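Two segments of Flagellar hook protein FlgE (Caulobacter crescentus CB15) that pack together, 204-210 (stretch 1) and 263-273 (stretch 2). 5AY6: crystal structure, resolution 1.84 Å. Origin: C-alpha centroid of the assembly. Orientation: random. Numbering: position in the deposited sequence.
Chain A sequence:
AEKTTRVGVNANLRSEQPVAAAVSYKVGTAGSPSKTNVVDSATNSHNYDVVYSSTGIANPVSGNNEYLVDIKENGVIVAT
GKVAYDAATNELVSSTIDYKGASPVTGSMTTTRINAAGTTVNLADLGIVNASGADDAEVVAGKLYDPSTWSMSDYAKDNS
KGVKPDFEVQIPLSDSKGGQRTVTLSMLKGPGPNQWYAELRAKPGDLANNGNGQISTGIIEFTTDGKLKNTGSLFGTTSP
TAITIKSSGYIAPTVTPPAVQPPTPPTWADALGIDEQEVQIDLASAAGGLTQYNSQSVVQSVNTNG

Stretch 1, residues 204-210: PGDLANN
Stretch 2 263-273: PTPPTWADALG

Three hydrogen bonds hold the two stretches together, two between backbones and one from a backbone NH to a side-chain oxygen. The shortest runs from Ala208 N to Thr267 O, 2.6 Å with an N-H...O angle of 165°, close to linear. Its companion runs the other way, from Ala269 N to Asp206 O, 2.8 Å and 153°. These two reciprocal bonds flank Leu207 and Trp268 and make a single beta bridge of antiparallel pattern: the CA atoms of Leu207 and Trp268 lie 4.6 Å apart, and those of Ala208 and Ala269 4.2 Å apart. Leu207 (phi/psi -109/141) and Thr267 (-134/128) are extended, but Asp206 (-75/-15), Ala208 (-80/-23) and Asn209 (-92/-7) are not, so the first stretch forms no regular strand.

The third bond is made by Asn209, whose CA-to-CB bond points toward the other stretch. With chi1 at 57° (p) and chi2 at -71°, its OD1 accepts from Thr267 N at 2.8 Å and 150°. Thr267 thus engages stretch 1 through both its backbone N and its backbone O, while its own side chain, chi1 -54° (m), turns back within stretch 2, where OG1 donates to Pro265 O at 2.8 Å. Asn209 OD1 also lies 3.5 Å from Pro265 O, but both are acceptors and no bond results. A CA-H...O contact supplements the bridge: Leu207 CA is 3.2 Å from Thr267 O, with an angle of 128° at the hydrogen.

Around this polar centre the packing is modest, the stretches burying 471 Å² in total. Leu207 (chi1 -56°, m; chi2 -177°, t) directs its CA-to-CB bond away overall, yet its CD1 reaches Pro266 CB at 4.1 Å and its CD2 approaches Trp268 CE3 at 4.3 Å. Trp268 (-56/141; chi1 -70°, m; chi2 125°) also points away at CB, but its ring returns: Asp206 O meets the ring edge near its plane, 3.5 Å from CE3.

At one end, Asn209 CB packs 3.6 Å from Thr264 CG2, after which Pro265 and Pro266 carry the chain in extended form (-68/160 and -54/125). At the other, Gly205 O lies 3.5 Å from Ala269 CB. Gly205 adopts 94/-16, where a CB would jam against the preceding carbonyl O. Beyond Ala269 (-56/140), residues 270-272 take helical phi/psi, and Leu272 N donates to Ala269 O at 3.2 Å. The CA-to-CB bond of Leu272 (m, t) points toward stretch 1, its CD1 3.7 Å from Asp206 O.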

# COMPACT_ATOMS: atom_id res chain seq x y z
N PRO A 204 12.14 -5.46 14.09
CA PRO A 204 12.02 -6.89 13.79
C PRO A 204 12.55 -7.73 14.95
O PRO A 204 13.65 -7.47 15.45
CB PRO A 204 12.88 -7.05 12.53
CG PRO A 204 12.82 -5.71 11.87
CD PRO A 204 12.82 -4.72 13.01
N GLY A 205 11.76 -8.69 15.40
CA GLY A 205 12.14 -9.49 16.55
C GLY A 205 11.62 -8.99 17.89
O GLY A 205 11.64 -9.73 18.87
N ASP A 206 11.17 -7.74 17.94
CA ASP A 206 10.59 -7.20 19.17
C ASP A 206 9.18 -7.73 19.43
O ASP A 206 8.65 -7.59 20.53
CB ASP A 206 10.55 -5.67 19.14
CG ASP A 206 11.79 -5.04 19.76
OD1 ASP A 206 12.85 -5.70 19.79
OD2 ASP A 206 11.70 -3.87 20.21
N LEU A 207 8.58 -8.33 18.40
CA LEU A 207 7.27 -8.95 18.54
C LEU A 207 7.38 -10.47 18.48
O LEU A 207 8.15 -11.02 17.69
CB LEU A 207 6.31 -8.48 17.44
CG LEU A 207 6.05 -6.98 17.28
CD1 LEU A 207 5.01 -6.76 16.18
CD2 LEU A 207 5.60 -6.35 18.59
N ALA A 208 6.59 -11.16 19.30
CA ALA A 208 6.62 -12.61 19.35
C ALA A 208 5.83 -13.26 18.21
O ALA A 208 6.07 -14.40 17.85
CB ALA A 208 6.08 -13.10 20.68
N ASN A 209 4.88 -12.51 17.65
CA ASN A 209 3.89 -13.09 16.74
C ASN A 209 4.26 -13.05 15.26
O ASN A 209 3.55 -13.60 14.41
CB ASN A 209 2.56 -12.39 16.94
CG ASN A 209 2.66 -10.89 16.72
OD1 ASN A 209 3.25 -10.18 17.53
ND2 ASN A 209 2.10 -10.41 15.62
N ASN A 210 5.37 -12.38 14.93
CA ASN A 210 5.91 -12.39 13.58
C ASN A 210 7.41 -12.14 13.61
O ASN A 210 7.99 -12.01 14.68
CB ASN A 210 5.21 -11.35 12.69
CG ASN A 210 5.37 -9.92 13.19
OD1 ASN A 210 6.43 -9.54 13.69
ND2 ASN A 210 4.32 -9.13 13.05
N PRO A 263 -6.65 -12.45 13.90
CA PRO A 263 -5.23 -12.69 13.63
C PRO A 263 -4.44 -12.36 14.89
O PRO A 263 -4.82 -11.43 15.61
CB PRO A 263 -4.91 -11.72 12.49
CG PRO A 263 -6.22 -11.45 11.84
CD PRO A 263 -7.23 -11.48 12.96
N THR A 264 -3.39 -13.13 15.17
CA THR A 264 -2.65 -12.93 16.40
C THR A 264 -2.18 -11.49 16.46
O THR A 264 -1.47 -11.03 15.56
CB THR A 264 -1.44 -13.87 16.50
OG1 THR A 264 -1.90 -15.23 16.41
CG2 THR A 264 -0.73 -13.66 17.82
N PRO A 265 -2.60 -10.76 17.50
CA PRO A 265 -2.26 -9.34 17.64
C PRO A 265 -0.78 -9.15 17.91
O PRO A 265 -0.11 -10.10 18.34
CB PRO A 265 -3.09 -8.89 18.84
CG PRO A 265 -3.26 -10.13 19.66
CD PRO A 265 -3.42 -11.24 18.63
N PRO A 266 -0.26 -7.94 17.65
CA PRO A 266 1.12 -7.62 18.03
C PRO A 266 1.35 -7.91 19.50
O PRO A 266 0.60 -7.42 20.35
CB PRO A 266 1.24 -6.12 17.72
CG PRO A 266 -0.18 -5.63 17.66
CD PRO A 266 -0.96 -6.77 17.09
N THR A 267 2.35 -8.73 19.78
CA THR A 267 2.63 -9.20 21.13
C THR A 267 4.13 -9.08 21.38
O THR A 267 4.92 -9.55 20.58
CB THR A 267 2.17 -10.68 21.31
OG1 THR A 267 0.79 -10.81 20.93
CG2 THR A 267 2.37 -11.14 22.74
N TRP A 268 4.51 -8.43 22.48
CA TRP A 268 5.92 -8.24 22.83
C TRP A 268 6.67 -9.57 22.90
O TRP A 268 6.14 -10.57 23.38
CB TRP A 268 6.07 -7.52 24.18
CG TRP A 268 5.67 -6.07 24.21
CD1 TRP A 268 4.76 -5.49 25.04
CD2 TRP A 268 6.20 -5.02 23.39
NE1 TRP A 268 4.68 -4.14 24.79
CE2 TRP A 268 5.55 -3.83 23.77
CE3 TRP A 268 7.15 -4.97 22.36
CZ2 TRP A 268 5.82 -2.60 23.17
CZ3 TRP A 268 7.41 -3.75 21.76
CH2 TRP A 268 6.75 -2.58 22.17
N ALA A 269 7.91 -9.57 22.43
CA ALA A 269 8.74 -10.76 22.51
C ALA A 269 8.86 -11.22 23.96
O ALA A 269 8.96 -10.40 24.87
CB ALA A 269 10.12 -10.50 21.93
N ASP A 270 8.81 -12.53 24.17
CA ASP A 270 8.97 -13.12 25.50
C ASP A 270 10.15 -12.59 26.29
O ASP A 270 10.03 -12.26 27.47
CB ASP A 270 9.13 -14.63 25.38
CG ASP A 270 9.35 -15.30 26.73
OD1 ASP A 270 8.63 -14.96 27.70
OD2 ASP A 270 10.28 -16.13 26.84
N ALA A 271 11.31 -12.53 25.62
CA ALA A 271 12.57 -12.14 26.25
C ALA A 271 12.52 -10.76 26.89
O ALA A 271 13.18 -10.51 27.90
CB ALA A 271 13.70 -12.19 25.22
N LEU A 272 11.74 -9.85 26.31
CA LEU A 272 11.63 -8.50 26.84
C LEU A 272 10.93 -8.49 28.20
O LEU A 272 11.27 -7.69 29.07
CB LEU A 272 10.89 -7.59 25.85
CG LEU A 272 11.50 -7.50 24.45
CD1 LEU A 272 10.60 -6.72 23.51
CD2 LEU A 272 12.89 -6.87 24.51
N GLY A 273 9.97 -9.40 28.36
CA GLY A 273 9.27 -9.57 29.63
C GLY A 273 8.56 -8.32 30.11
O GLY A 273 8.54 -8.02 31.30